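Hemolysin-related protein (PDB 6MLT) is a secreted, calcium-binding biofilm matrix protein that probably binds carbohydrate and helps Vibrio cholerae biofilms adhere. Local coordinates at residues S22-S28 with G71-A75; I58-F62 with A94-P100; W85-N89 with L126-N131. All coordinates share one frame. Numbering follows the deposited sequence.

All three contacts tie together one blade of the eight-bladed beta-propeller and its seams to the neighbouring blades. Contact 1 brings the entering loop onto strand 71-76; contact 2 folds the departing connection against the adjacent strand 56-63; contact 3 docks the loop 85-89 on a turn of the next blade. Contacts 1 and 2, with centres about 11 Å apart, join through G71 N and A94 O (2.8 Å) and through S28 OG and T61 OG1 (2.8 Å). Contact 1 meets contact 3, about 13 Å away between centres, where F24 packs on Y87 and A75 on W85. A bound calcium lies about 10 Å from the I58 side chain, and a calcium lies about 9 Å from that of H128.

Contact 1 of 3, residues S22-S28 with G71-A75; sequences SVFHPES and GYIRA
At an interblade connection of this beta-propeller, a buried arginine on strand 71-76, R74, gathers the carbonyls of the incoming loop. Residues 71-75 are extended, whereas 22-28 curl into an ST turn (F24 N to S22 OG, 2.9 Å) followed by a type I beta turn from H25 to S28, closed by S28 N to H25 O at 3.0 Å. H25 enters that turn with positive phi (50/69). The closest CA pair is S28-G71, 7.3 Å. R74, extended through chi2 and chi3, donates from both NH1 and NH2 to F24 O (2.9 Å each), from NH2 to S28 O (3.0 Å) and weakly from NH2 to H25 O (3.0 Å). Its NH1 also forms a salt bridge with E83, to which S22 OG is hydrogen-bonded as well, and NE bonds T61. Y72 (chi1 m) centres an aromatic cluster: F24 (chi1 t) turns its edge to the Y72 face, T-shaped, centroids 5.3 Å apart and planes at 73°, while H25 makes an offset stack, 4.3 Å and 23°. H25 ND1 donates to E27 OE2 at 2.8 Å.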
ATOM      1  N   SER A  22      -5.687  27.650  22.712  1.00 25.49           N
ATOM      2  CA  SER A  22      -4.969  28.626  21.909  1.00 27.92           C
ATOM      3  C   SER A  22      -5.462  30.014  22.282  1.00 29.82           C
ATOM      4  O   SER A  22      -6.600  30.180  22.723  1.00 32.15           O
ATOM      5  CB  SER A  22      -5.182  28.371  20.413  1.00 28.31           C
ATOM      6  OG  SER A  22      -4.589  29.385  19.617  1.00 28.46           O
ATOM      7  N   VAL A  23      -4.589  31.007  22.108  1.00 31.43           N
ATOM      8  CA  VAL A  23      -5.030  32.393  22.200  1.00 35.09           C
ATOM      9  C   VAL A  23      -5.785  32.818  20.948  1.00 32.14           C
ATOM     10  O   VAL A  23      -6.532  33.801  20.985  1.00 30.68           O
ATOM     11  CB  VAL A  23      -3.845  33.341  22.441  1.00 42.32           C
ATOM     12  CG1 VAL A  23      -3.113  32.949  23.715  1.00 43.74           C
ATOM     13  CG2 VAL A  23      -2.902  33.338  21.246  1.00 45.83           C
ATOM     14  N   PHE A  24      -5.610  32.104  19.838  1.00 28.30           N
ATOM     15  CA  PHE A  24      -6.385  32.343  18.625  1.00 25.79           C
ATOM     16  C   PHE A  24      -7.625  31.458  18.676  1.00 25.79           C
ATOM     17  O   PHE A  24      -7.521  30.229  18.580  1.00 24.29           O
ATOM     18  CB  PHE A  24      -5.545  32.051  17.386  1.00 25.36           C
ATOM     19  CG  PHE A  24      -6.282  32.244  16.097  1.00 24.26           C
ATOM     20  CD1 PHE A  24      -6.564  33.513  15.634  1.00 26.64           C
ATOM     21  CD2 PHE A  24      -6.687  31.153  15.345  1.00 26.28           C
ATOM     22  CE1 PHE A  24      -7.245  33.696  14.448  1.00 26.79           C
ATOM     23  CE2 PHE A  24      -7.373  31.330  14.151  1.00 26.55           C
ATOM     24  CZ  PHE A  24      -7.647  32.603  13.707  1.00 24.25           C
ATOM     25  N   HIS A  25      -8.795  32.082  18.836  1.00 26.83           N
ATOM     26  CA  HIS A  25     -10.073  31.387  18.940  1.00 25.33           C
ATOM     27  C   HIS A  25      -9.988  30.262  19.966  1.00 25.39           C
ATOM     28  O   HIS A  25     -10.031  29.077  19.605  1.00 22.66           O
ATOM     29  CB  HIS A  25     -10.503  30.855  17.572  1.00 26.22           C
ATOM     30  CG  HIS A  25     -11.017  31.921  16.655  1.00 32.31           C
ATOM     31  ND1 HIS A  25     -12.286  32.448  16.765  1.00 34.70           N
ATOM     32  CD2 HIS A  25     -10.425  32.576  15.630  1.00 34.65           C
ATOM     33  CE1 HIS A  25     -12.456  33.377  15.840  1.00 36.54           C
ATOM     34  NE2 HIS A  25     -11.343  33.473  15.136  1.00 35.64           N
ATOM     35  N   PRO A  26      -9.875  30.596  21.256  1.00 26.10           N
ATOM     36  CA  PRO A  26      -9.755  29.538  22.272  1.00 28.06           C
ATOM     37  C   PRO A  26     -10.941  28.592  22.294  1.00 28.01           C
ATOM     38  O   PRO A  26     -10.786  27.438  22.710  1.00 29.95           O
ATOM     39  CB  PRO A  26      -9.625  30.323  23.589  1.00 29.92           C
ATOM     40  CG  PRO A  26     -10.140  31.684  23.295  1.00 30.45           C
ATOM     41  CD  PRO A  26      -9.824  31.943  21.846  1.00 28.42           C
ATOM     42  N   GLU A  27     -12.120  29.041  21.855  1.00 26.74           N
ATOM     43  CA  GLU A  27     -13.292  28.174  21.847  1.00 25.98           C
ATOM     44  C   GLU A  27     -13.198  27.071  20.798  1.00 24.56           C
ATOM     45  O   GLU A  27     -13.924  26.077  20.901  1.00 25.41           O
ATOM     46  CB  GLU A  27     -14.557  28.996  21.606  1.00 26.70           C
ATOM     47  CG  GLU A  27     -14.808  29.415  20.148  1.00 29.53           C
ATOM     48  CD  GLU A  27     -13.845  30.496  19.648  1.00 33.83           C
ATOM     49  OE1 GLU A  27     -13.056  31.040  20.453  1.00 32.53           O
ATOM     50  OE2 GLU A  27     -13.883  30.800  18.435  1.00 34.89           O
ATOM     51  N   SER A  28     -12.347  27.230  19.785  1.00 23.29           N
ATOM     52  CA  SER A  28     -12.229  26.259  18.695  1.00 21.32           C
ATOM     53  C   SER A  28     -11.122  25.289  19.077  1.00 19.40           C
ATOM     54  O   SER A  28      -9.960  25.463  18.707  1.00 19.85           O
ATOM     55  CB  SER A  28     -11.938  26.960  17.375  1.00 22.39           C
ATOM     56  OG  SER A  28     -11.829  26.032  16.309  1.00 22.20           O
ATOM     57  N   GLY A  71     -14.225  24.673  10.493  1.00 19.62           N
ATOM     58  CA  GLY A  71     -13.278  24.876  11.572  1.00 19.13           C
ATOM     59  C   GLY A  71     -12.009  25.524  11.058  1.00 19.29           C
ATOM     60  O   GLY A  71     -11.860  25.766   9.859  1.00 19.51           O
ATOM     61  N   TYR A  72     -11.080  25.801  11.976  1.00 18.44           N
ATOM     62  CA  TYR A  72      -9.833  26.479  11.639  1.00 19.55           C
ATOM     63  C   TYR A  72      -8.728  25.462  11.409  1.00 19.52           C
ATOM     64  O   TYR A  72      -8.557  24.536  12.204  1.00 16.93           O
ATOM     65  CB  TYR A  72      -9.412  27.457  12.740  1.00 24.72           C
ATOM     66  CG  TYR A  72     -10.276  28.693  12.787  1.00 28.27           C
ATOM     67  CD1 TYR A  72     -10.137  29.694  11.834  1.00 26.03           C
ATOM     68  CD2 TYR A  72     -11.250  28.850  13.768  1.00 36.42           C
ATOM     69  CE1 TYR A  72     -10.938  30.820  11.860  1.00 28.32           C
ATOM     70  CE2 TYR A  72     -12.056  29.982  13.803  1.00 37.01           C
ATOM     71  CZ  TYR A  72     -11.895  30.957  12.847  1.00 33.25           C
ATOM     72  OH  TYR A  72     -12.692  32.074  12.876  1.00 34.67           O
ATOM     73  N   ILE A  73      -7.971  25.650  10.330  1.00 19.01           N
ATOM     74  CA  ILE A  73      -6.755  24.874  10.117  1.00 18.31           C
ATOM     75  C   ILE A  73      -5.678  25.383  11.059  1.00 16.63           C
ATOM     76  O   ILE A  73      -5.428  26.592  11.142  1.00 18.43           O
ATOM     77  CB  ILE A  73      -6.287  24.977   8.659  1.00 18.38           C
ATOM     78  CG1 ILE A  73      -7.400  24.550   7.703  1.00 21.63           C
ATOM     79  CG2 ILE A  73      -5.041  24.125   8.439  1.00 18.16           C
ATOM     80  CD1 ILE A  73      -7.081  24.836   6.227  1.00 25.05           C
ATOM     81  N   ARG A  74      -5.029  24.462  11.767  1.00 16.25           N
ATOM     82  CA  ARG A  74      -3.955  24.799  12.687  1.00 19.47           C
ATOM     83  C   ARG A  74      -2.763  23.891  12.437  1.00 20.07           C
ATOM     84  O   ARG A  74      -2.925  22.688  12.219  1.00 19.46           O
ATOM     85  CB  ARG A  74      -4.393  24.652  14.147  1.00 19.82           C
ATOM     86  CG  ARG A  74      -5.585  25.499  14.558  1.00 21.06           C
ATOM     87  CD  ARG A  74      -5.751  25.439  16.078  1.00 21.13           C
ATOM     88  NE  ARG A  74      -7.000  26.027  16.568  1.00 19.77           N
ATOM     89  CZ  ARG A  74      -7.115  27.223  17.138  1.00 23.56           C
ATOM     90  NH1 ARG A  74      -6.063  28.018  17.281  1.00 25.41           N
ATOM     91  NH2 ARG A  74      -8.301  27.637  17.566  1.00 24.03           N
ATOM     92  N   ALA A  75      -1.569  24.472  12.484  1.00 20.31           N
ATOM     93  CA  ALA A  75      -0.321  23.730  12.358  1.00 20.38           C
ATOM     94  C   ALA A  75       0.369  23.671  13.714  1.00 19.97           C
ATOM     95  O   ALA A  75       0.623  24.713  14.330  1.00 19.34           O
ATOM     96  CB  ALA A  75       0.601  24.375  11.324  1.00 21.83           C
TER

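Contact 2 of 3, residues I58-F62 with A94-P100; sequences IVVTF and ADARYAP
A single water does the polar work of this otherwise apolar, buried contact: it donates to V60 O and to A96 O, 2.7 Å each, joining two carbonyls that could not bond each other. Strand 58-62 is extended, with I58, V60 and F62 pointing their CB atoms at the loop 94-100; the CA atoms of V60 and A96 approach to 5.4 Å. V60 (chi1 t) makes most of the contact. V60 CG1 lies 3.7 Å from both A94 O and D95 O and 4.1 Å from A96 CB, and V60 CG2 4.0 Å from P100 CD. I58 CG2 meets P100 CG at 4.0 Å, and F62 CD1 (chi1 p) reaches A96 CB at 3.9 Å. In the loop, R97 N donates to D95 OD2 at 3.0 Å, an Asx turn. A salt bridge joins R97 NH2 to D95 OD1 at 2.8 Å. Such a crossing, from the outermost strand of one blade to the innermost strand of the next, is the interblade connection of a beta-propeller.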
ATOM      1  N   ILE A  58      -1.001  18.870  11.165  1.00 15.55           N
ATOM      2  CA  ILE A  58      -2.072  19.750  10.708  1.00 16.22           C
ATOM      3  C   ILE A  58      -3.405  19.137  11.111  1.00 16.43           C
ATOM      4  O   ILE A  58      -3.673  17.966  10.812  1.00 16.94           O
ATOM      5  CB  ILE A  58      -2.021  19.968   9.188  1.00 19.80           C
ATOM      6  CG1 ILE A  58      -0.748  20.714   8.799  1.00 23.57           C
ATOM      7  CG2 ILE A  58      -3.262  20.758   8.725  1.00 21.69           C
ATOM      8  CD1 ILE A  58      -0.447  20.660   7.312  1.00 29.09           C
ATOM      9  N   VAL A  59      -4.247  19.942  11.760  1.00 16.30           N
ATOM     10  CA  VAL A  59      -5.586  19.542  12.171  1.00 18.01           C
ATOM     11  C   VAL A  59      -6.543  20.692  11.879  1.00 16.62           C
ATOM     12  O   VAL A  59      -6.132  21.823  11.609  1.00 18.30           O
ATOM     13  CB  VAL A  59      -5.652  19.152  13.664  1.00 19.00           C
ATOM     14  CG1 VAL A  59      -4.805  17.922  13.918  1.00 17.93           C
ATOM     15  CG2 VAL A  59      -5.192  20.299  14.541  1.00 20.09           C
ATOM     16  N   VAL A  60      -7.835  20.383  11.933  1.00 18.68           N
ATOM     17  CA  VAL A  60      -8.900  21.370  11.812  1.00 16.37           C
ATOM     18  C   VAL A  60      -9.686  21.348  13.118  1.00 16.88           C
ATOM     19  O   VAL A  60     -10.176  20.290  13.529  1.00 17.50           O
ATOM     20  CB  VAL A  60      -9.813  21.081  10.610  1.00 15.28           C
ATOM     21  CG1 VAL A  60     -10.837  22.201  10.440  1.00 17.04           C
ATOM     22  CG2 VAL A  60      -8.981  20.890   9.326  1.00 17.91           C
ATOM     23  N   THR A  61      -9.796  22.504  13.775  1.00 16.03           N
ATOM     24  CA  THR A  61     -10.453  22.601  15.071  1.00 16.76           C
ATOM     25  C   THR A  61     -11.832  23.241  14.936  1.00 20.18           C
ATOM     26  O   THR A  61     -12.041  24.132  14.105  1.00 19.09           O
ATOM     27  CB  THR A  61      -9.610  23.415  16.065  1.00 18.81           C
ATOM     28  OG1 THR A  61      -9.442  24.763  15.589  1.00 20.18           O
ATOM     29  CG2 THR A  61      -8.246  22.782  16.248  1.00 17.14           C
ATOM     30  N   PHE A  62     -12.775  22.787  15.768  1.00 17.77           N
ATOM     31  CA  PHE A  62     -14.124  23.346  15.815  1.00 19.50           C
ATOM     32  C   PHE A  62     -14.550  23.564  17.263  1.00 21.98           C
ATOM     33  O   PHE A  62     -13.933  23.061  18.205  1.00 19.24           O
ATOM     34  CB  PHE A  62     -15.142  22.445  15.096  1.00 17.20           C
ATOM     35  CG  PHE A  62     -15.294  21.085  15.704  1.00 17.22           C
ATOM     36  CD1 PHE A  62     -14.456  20.048  15.326  1.00 17.37           C
ATOM     37  CD2 PHE A  62     -16.288  20.830  16.638  1.00 19.25           C
ATOM     38  CE1 PHE A  62     -14.601  18.782  15.875  1.00 16.76           C
ATOM     39  CE2 PHE A  62     -16.432  19.568  17.193  1.00 17.69           C
ATOM     40  CZ  PHE A  62     -15.590  18.546  16.807  1.00 17.47           C
ATOM     41  N   ALA A  94     -11.767  25.451   7.043  1.00 19.76           N
ATOM     42  CA  ALA A  94     -11.922  24.231   6.269  1.00 18.03           C
ATOM     43  C   ALA A  94     -12.985  23.376   6.938  1.00 18.51           C
ATOM     44  O   ALA A  94     -13.306  23.558   8.115  1.00 18.59           O
ATOM     45  CB  ALA A  94     -10.610  23.448   6.173  1.00 19.38           C
ATOM     46  N   ASP A  95     -13.544  22.433   6.185  1.00 17.67           N
ATOM     47  CA  ASP A  95     -14.471  21.508   6.814  1.00 20.52           C
ATOM     48  C   ASP A  95     -13.748  20.737   7.914  1.00 15.83           C
ATOM     49  O   ASP A  95     -12.588  20.347   7.765  1.00 16.82           O
ATOM     50  CB  ASP A  95     -15.068  20.543   5.801  1.00 21.49           C
ATOM     51  CG  ASP A  95     -16.305  19.854   6.344  1.00 23.38           C
ATOM     52  OD1 ASP A  95     -17.387  20.475   6.313  1.00 23.29           O
ATOM     53  OD2 ASP A  95     -16.187  18.716   6.846  1.00 22.65           O
ATOM     54  N   ALA A  96     -14.429  20.556   9.040  1.00 17.19           N
ATOM     55  CA  ALA A  96     -13.823  19.936  10.211  1.00 17.73           C
ATOM     56  C   ALA A  96     -13.959  18.421  10.222  1.00 18.47           C
ATOM     57  O   ALA A  96     -13.397  17.772  11.108  1.00 19.26           O
ATOM     58  CB  ALA A  96     -14.439  20.517  11.490  1.00 19.63           C
ATOM     59  N   ARG A  97     -14.675  17.838   9.255  1.00 18.55           N
ATOM     60  CA  ARG A  97     -14.914  16.400   9.234  1.00 16.78           C
ATOM     61  C   ARG A  97     -13.931  15.632   8.365  1.00 16.86           C
ATOM     62  O   ARG A  97     -13.815  14.412   8.523  1.00 16.94           O
ATOM     63  CB  ARG A  97     -16.338  16.108   8.740  1.00 18.50           C
ATOM     64  CG  ARG A  97     -17.430  16.716   9.610  1.00 19.15           C
ATOM     65  CD  ARG A  97     -18.772  16.736   8.901  1.00 22.13           C
ATOM     66  NE  ARG A  97     -18.802  17.751   7.855  1.00 21.93           N
ATOM     67  CZ  ARG A  97     -19.900  18.135   7.218  1.00 25.32           C
ATOM     68  NH1 ARG A  97     -21.070  17.581   7.508  1.00 26.71           N
ATOM     69  NH2 ARG A  97     -19.825  19.079   6.291  1.00 25.67           N
ATOM     70  N   TYR A  98     -13.234  16.304   7.455  1.00 18.67           N
ATOM     71  CA  TYR A  98     -12.311  15.657   6.534  1.00 18.45           C
ATOM     72  C   TYR A  98     -10.919  16.244   6.710  1.00 16.94           C
ATOM     73  O   TYR A  98     -10.755  17.466   6.790  1.00 17.32           O
ATOM     74  CB  TYR A  98     -12.765  15.823   5.081  1.00 17.16           C
ATOM     75  CG  TYR A  98     -14.083  15.149   4.757  1.00 16.84           C
ATOM     76  CD1 TYR A  98     -14.121  13.834   4.313  1.00 17.77           C
ATOM     77  CD2 TYR A  98     -15.288  15.836   4.882  1.00 18.42           C
ATOM     78  CE1 TYR A  98     -15.321  13.217   4.003  1.00 19.22           C
ATOM     79  CE2 TYR A  98     -16.496  15.228   4.577  1.00 19.14           C
ATOM     80  CZ  TYR A  98     -16.502  13.916   4.137  1.00 19.12           C
ATOM     81  OH  TYR A  98     -17.684  13.292   3.831  1.00 18.66           O
ATOM     82  N   ALA A  99      -9.923  15.377   6.769  1.00 17.21           N
ATOM     83  CA  ALA A  99      -8.558  15.857   6.831  1.00 17.45           C
ATOM     84  C   ALA A  99      -8.206  16.570   5.529  1.00 18.68           C
ATOM     85  O   ALA A  99      -8.598  16.119   4.449  1.00 17.69           O
ATOM     86  CB  ALA A  99      -7.584  14.706   7.063  1.00 19.52           C
ATOM     87  N   PRO A 100      -7.479  17.679   5.592  1.00 17.69           N
ATOM     88  CA  PRO A 100      -6.913  18.249   4.364  1.00 19.39           C
ATOM     89  C   PRO A 100      -5.819  17.354   3.808  1.00 18.23           C
ATOM     90  O   PRO A 100      -5.554  16.281   4.357  1.00 17.10           O
ATOM     91  CB  PRO A 100      -6.366  19.611   4.816  1.00 22.27           C
ATOM     92  CG  PRO A 100      -6.184  19.506   6.267  1.00 28.73           C
ATOM     93  CD  PRO A 100      -7.153  18.480   6.783  1.00 24.49           C
TER
HETATM   94  O   HOH W   1     -11.956  18.269  13.308  1.00 16.87           O

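Contact 3 of 3, residues W85-N89 with L126-N131; sequences WSYSN and LDHQGN
W85 lays its indole over the Q129-G130 peptide, and the indole N-H goes to the same turn, W85 NE1 to H128 O at 2.9 Å. G130 CA sits 3.4 Å from the six-ring centroid, 6° off the normal, a CH-pi contact; a CB there would collide with the ring, and phi/psi of 90/10 suit glycine too. The closest CA pairs are W85-Q129 (5.8 Å) and N89-N131 (6.9 Å). Residues 127-130 form a type I turn (G130 N to D127 O, 3.0 Å), and D127 OD1 accepts from Q129 N (2.9 Å, an Asx turn) and N131 N (3.0 Å). A Trp docked on the glycine turn of the next blade resembles the tryptophan-docking motif of eight-bladed PQQ dehydrogenase propellers. Q129 O accepts from two waters, at 2.7 and 3.0 Å, which accept from S86 N (3.0 Å) and Y87 N (3.1 Å). G130 O takes a weak bond from N89 ND2 (3.0 Å) and a water at 2.9 Å that also donates to N89 OD1 (3.2 Å), itself bonded to G91 N. Waters also bridge S86 OG (3.1 Å) to N131 ND2 (3.2 Å) and S88 OG (3.0 Å) to N131 OD1 (2.7 Å).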
ATOM      1  N   TRP A  85       1.747  28.879  13.316  1.00 26.54           N
ATOM      2  CA  TRP A  85       1.217  29.945  12.484  1.00 25.15           C
ATOM      3  C   TRP A  85       0.838  31.162  13.317  1.00 25.64           C
ATOM      4  O   TRP A  85       0.494  31.055  14.496  1.00 27.74           O
ATOM      5  CB  TRP A  85      -0.001  29.455  11.705  1.00 24.30           C
ATOM      6  CG  TRP A  85       0.338  28.452  10.631  1.00 21.36           C
ATOM      7  CD1 TRP A  85       1.586  28.091  10.198  1.00 20.93           C
ATOM      8  CD2 TRP A  85      -0.589  27.685   9.864  1.00 20.08           C
ATOM      9  NE1 TRP A  85       1.485  27.150   9.203  1.00 22.66           N
ATOM     10  CE2 TRP A  85       0.159  26.885   8.979  1.00 20.75           C
ATOM     11  CE3 TRP A  85      -1.984  27.598   9.836  1.00 19.77           C
ATOM     12  CZ2 TRP A  85      -0.440  26.014   8.076  1.00 20.01           C
ATOM     13  CZ3 TRP A  85      -2.574  26.734   8.940  1.00 19.43           C
ATOM     14  CH2 TRP A  85      -1.803  25.953   8.074  1.00 21.31           C
ATOM     15  N   SER A  86       0.896  32.327  12.682  1.00 24.93           N
ATOM     16  CA  SER A  86       0.486  33.568  13.322  1.00 26.49           C
ATOM     17  C   SER A  86      -1.006  33.832  13.199  1.00 26.11           C
ATOM     18  O   SER A  86      -1.555  34.596  14.004  1.00 26.18           O
ATOM     19  CB  SER A  86       1.231  34.748  12.703  1.00 27.60           C
ATOM     20  OG  SER A  86       0.850  34.881  11.343  1.00 28.63           O
ATOM     21  N   TYR A  87      -1.668  33.244  12.201  1.00 23.91           N
ATOM     22  CA  TYR A  87      -3.070  33.537  11.921  1.00 24.52           C
ATOM     23  C   TYR A  87      -3.286  35.027  11.659  1.00 25.97           C
ATOM     24  O   TYR A  87      -4.379  35.551  11.879  1.00 25.20           O
ATOM     25  CB  TYR A  87      -3.976  33.072  13.063  1.00 24.89           C
ATOM     26  CG  TYR A  87      -3.739  31.646  13.501  1.00 23.11           C
ATOM     27  CD1 TYR A  87      -4.153  30.575  12.717  1.00 21.84           C
ATOM     28  CD2 TYR A  87      -3.113  31.369  14.710  1.00 23.75           C
ATOM     29  CE1 TYR A  87      -3.943  29.270  13.127  1.00 20.97           C
ATOM     30  CE2 TYR A  87      -2.901  30.067  15.128  1.00 23.94           C
ATOM     31  CZ  TYR A  87      -3.315  29.023  14.335  1.00 24.12           C
ATOM     32  OH  TYR A  87      -3.099  27.729  14.752  1.00 27.65           O
ATOM     33  N   SER A  88      -2.252  35.715  11.170  1.00 27.39           N
ATOM     34  CA  SER A  88      -2.391  37.134  10.845  1.00 29.99           C
ATOM     35  C   SER A  88      -3.431  37.368   9.759  1.00 25.94           C
ATOM     36  O   SER A  88      -3.948  38.484   9.643  1.00 26.89           O
ATOM     37  CB  SER A  88      -1.044  37.712  10.408  1.00 34.62           C
ATOM     38  OG  SER A  88      -0.634  37.159   9.171  1.00 38.28           O
ATOM     39  N   ASN A  89      -3.756  36.349   8.970  1.00 23.45           N
ATOM     40  CA  ASN A  89      -4.812  36.460   7.974  1.00 25.01           C
ATOM     41  C   ASN A  89      -6.200  36.237   8.560  1.00 26.30           C
ATOM     42  O   ASN A  89      -7.178  36.222   7.808  1.00 26.33           O
ATOM     43  CB  ASN A  89      -4.570  35.472   6.826  1.00 25.38           C
ATOM     44  CG  ASN A  89      -4.596  34.011   7.276  1.00 26.94           C
ATOM     45  OD1 ASN A  89      -4.785  33.701   8.455  1.00 26.37           O
ATOM     46  ND2 ASN A  89      -4.410  33.107   6.320  1.00 26.59           N
ATOM     47  N   LEU A 126      -2.961  26.609   0.682  1.00 17.44           N
ATOM     48  CA  LEU A 126      -2.155  27.457   1.551  1.00 19.20           C
ATOM     49  C   LEU A 126      -0.675  27.136   1.388  1.00 20.07           C
ATOM     50  O   LEU A 126      -0.300  26.002   1.071  1.00 21.09           O
ATOM     51  CB  LEU A 126      -2.541  27.259   3.016  1.00 17.81           C
ATOM     52  CG  LEU A 126      -4.026  27.307   3.375  1.00 20.93           C
ATOM     53  CD1 LEU A 126      -4.195  27.135   4.879  1.00 20.31           C
ATOM     54  CD2 LEU A 126      -4.651  28.603   2.917  1.00 23.22           C
ATOM     55  N   ASP A 127       0.165  28.145   1.631  1.00 18.07           N
ATOM     56  CA  ASP A 127       1.594  27.919   1.784  1.00 21.51           C
ATOM     57  C   ASP A 127       1.876  27.399   3.193  1.00 22.01           C
ATOM     58  O   ASP A 127       0.974  27.258   4.025  1.00 21.95           O
ATOM     59  CB  ASP A 127       2.388  29.192   1.465  1.00 24.02           C
ATOM     60  CG  ASP A 127       2.160  30.342   2.471  1.00 28.57           C
ATOM     61  OD1 ASP A 127       1.749  30.115   3.633  1.00 26.05           O
ATOM     62  OD2 ASP A 127       2.422  31.501   2.073  1.00 29.48           O
ATOM     63  N   HIS A 128       3.152  27.111   3.467  1.00 21.19           N
ATOM     64  CA  HIS A 128       3.523  26.436   4.710  1.00 23.75           C
ATOM     65  C   HIS A 128       3.343  27.315   5.941  1.00 22.41           C
ATOM     66  O   HIS A 128       3.481  26.817   7.063  1.00 24.15           O
ATOM     67  CB  HIS A 128       4.975  25.944   4.633  1.00 25.09           C
ATOM     68  CG  HIS A 128       5.989  27.045   4.683  1.00 25.01           C
ATOM     69  ND1 HIS A 128       6.725  27.329   5.813  1.00 27.63           N
ATOM     70  CD2 HIS A 128       6.383  27.938   3.746  1.00 25.49           C
ATOM     71  CE1 HIS A 128       7.533  28.345   5.569  1.00 25.98           C
ATOM     72  NE2 HIS A 128       7.347  28.734   4.321  1.00 26.87           N
ATOM     73  N   GLN A 129       3.040  28.594   5.765  1.00 19.20           N
ATOM     74  CA  GLN A 129       2.774  29.499   6.869  1.00 22.81           C
ATOM     75  C   GLN A 129       1.285  29.727   7.103  1.00 25.34           C
ATOM     76  O   GLN A 129       0.923  30.528   7.969  1.00 22.98           O
ATOM     77  CB  GLN A 129       3.475  30.839   6.616  1.00 26.76           C
ATOM     78  CG  GLN A 129       4.989  30.706   6.555  1.00 36.21           C
ATOM     79  CD  GLN A 129       5.691  32.018   6.232  1.00 45.09           C
ATOM     80  OE1 GLN A 129       5.222  32.803   5.410  1.00 47.28           O
ATOM     81  NE2 GLN A 129       6.820  32.256   6.880  1.00 48.42           N
ATOM     82  N   GLY A 130       0.419  29.044   6.355  1.00 24.65           N
ATOM     83  CA  GLY A 130      -1.011  29.159   6.545  1.00 22.18           C
ATOM     84  C   GLY A 130      -1.675  30.245   5.734  1.00 21.92           C
ATOM     85  O   GLY A 130      -2.857  30.530   5.964  1.00 20.91           O
ATOM     86  N   ASN A 131      -0.963  30.860   4.795  1.00 20.24           N
ATOM     87  CA  ASN A 131      -1.513  31.933   3.985  1.00 22.01           C
ATOM     88  C   ASN A 131      -1.920  31.414   2.614  1.00 22.35           C
ATOM     89  O   ASN A 131      -1.277  30.526   2.045  1.00 18.83           O
ATOM     90  CB  ASN A 131      -0.499  33.062   3.837  1.00 25.67           C
ATOM     91  CG  ASN A 131      -0.278  33.799   5.131  1.00 28.82           C
ATOM     92  OD1 ASN A 131      -1.237  34.194   5.803  1.00 25.83           O
ATOM     93  ND2 ASN A 131       0.978  33.961   5.513  1.00 32.46           N
TER
HETATM   94  O   HOH W   2       2.076  32.020   9.918  1.00 22.20           O
HETATM   95  O   HOH W   3       1.918  34.698   8.467  1.00 42.84           O
HETATM   96  O   HOH W   4      -1.300  31.827   9.497  1.00 22.33           O
HETATM   97  O   HOH W   5      -1.469  34.376   8.465  1.00 21.89           O
HETATM   98  O   HOH W   6      -3.870  30.669   8.664  1.00 25.08           O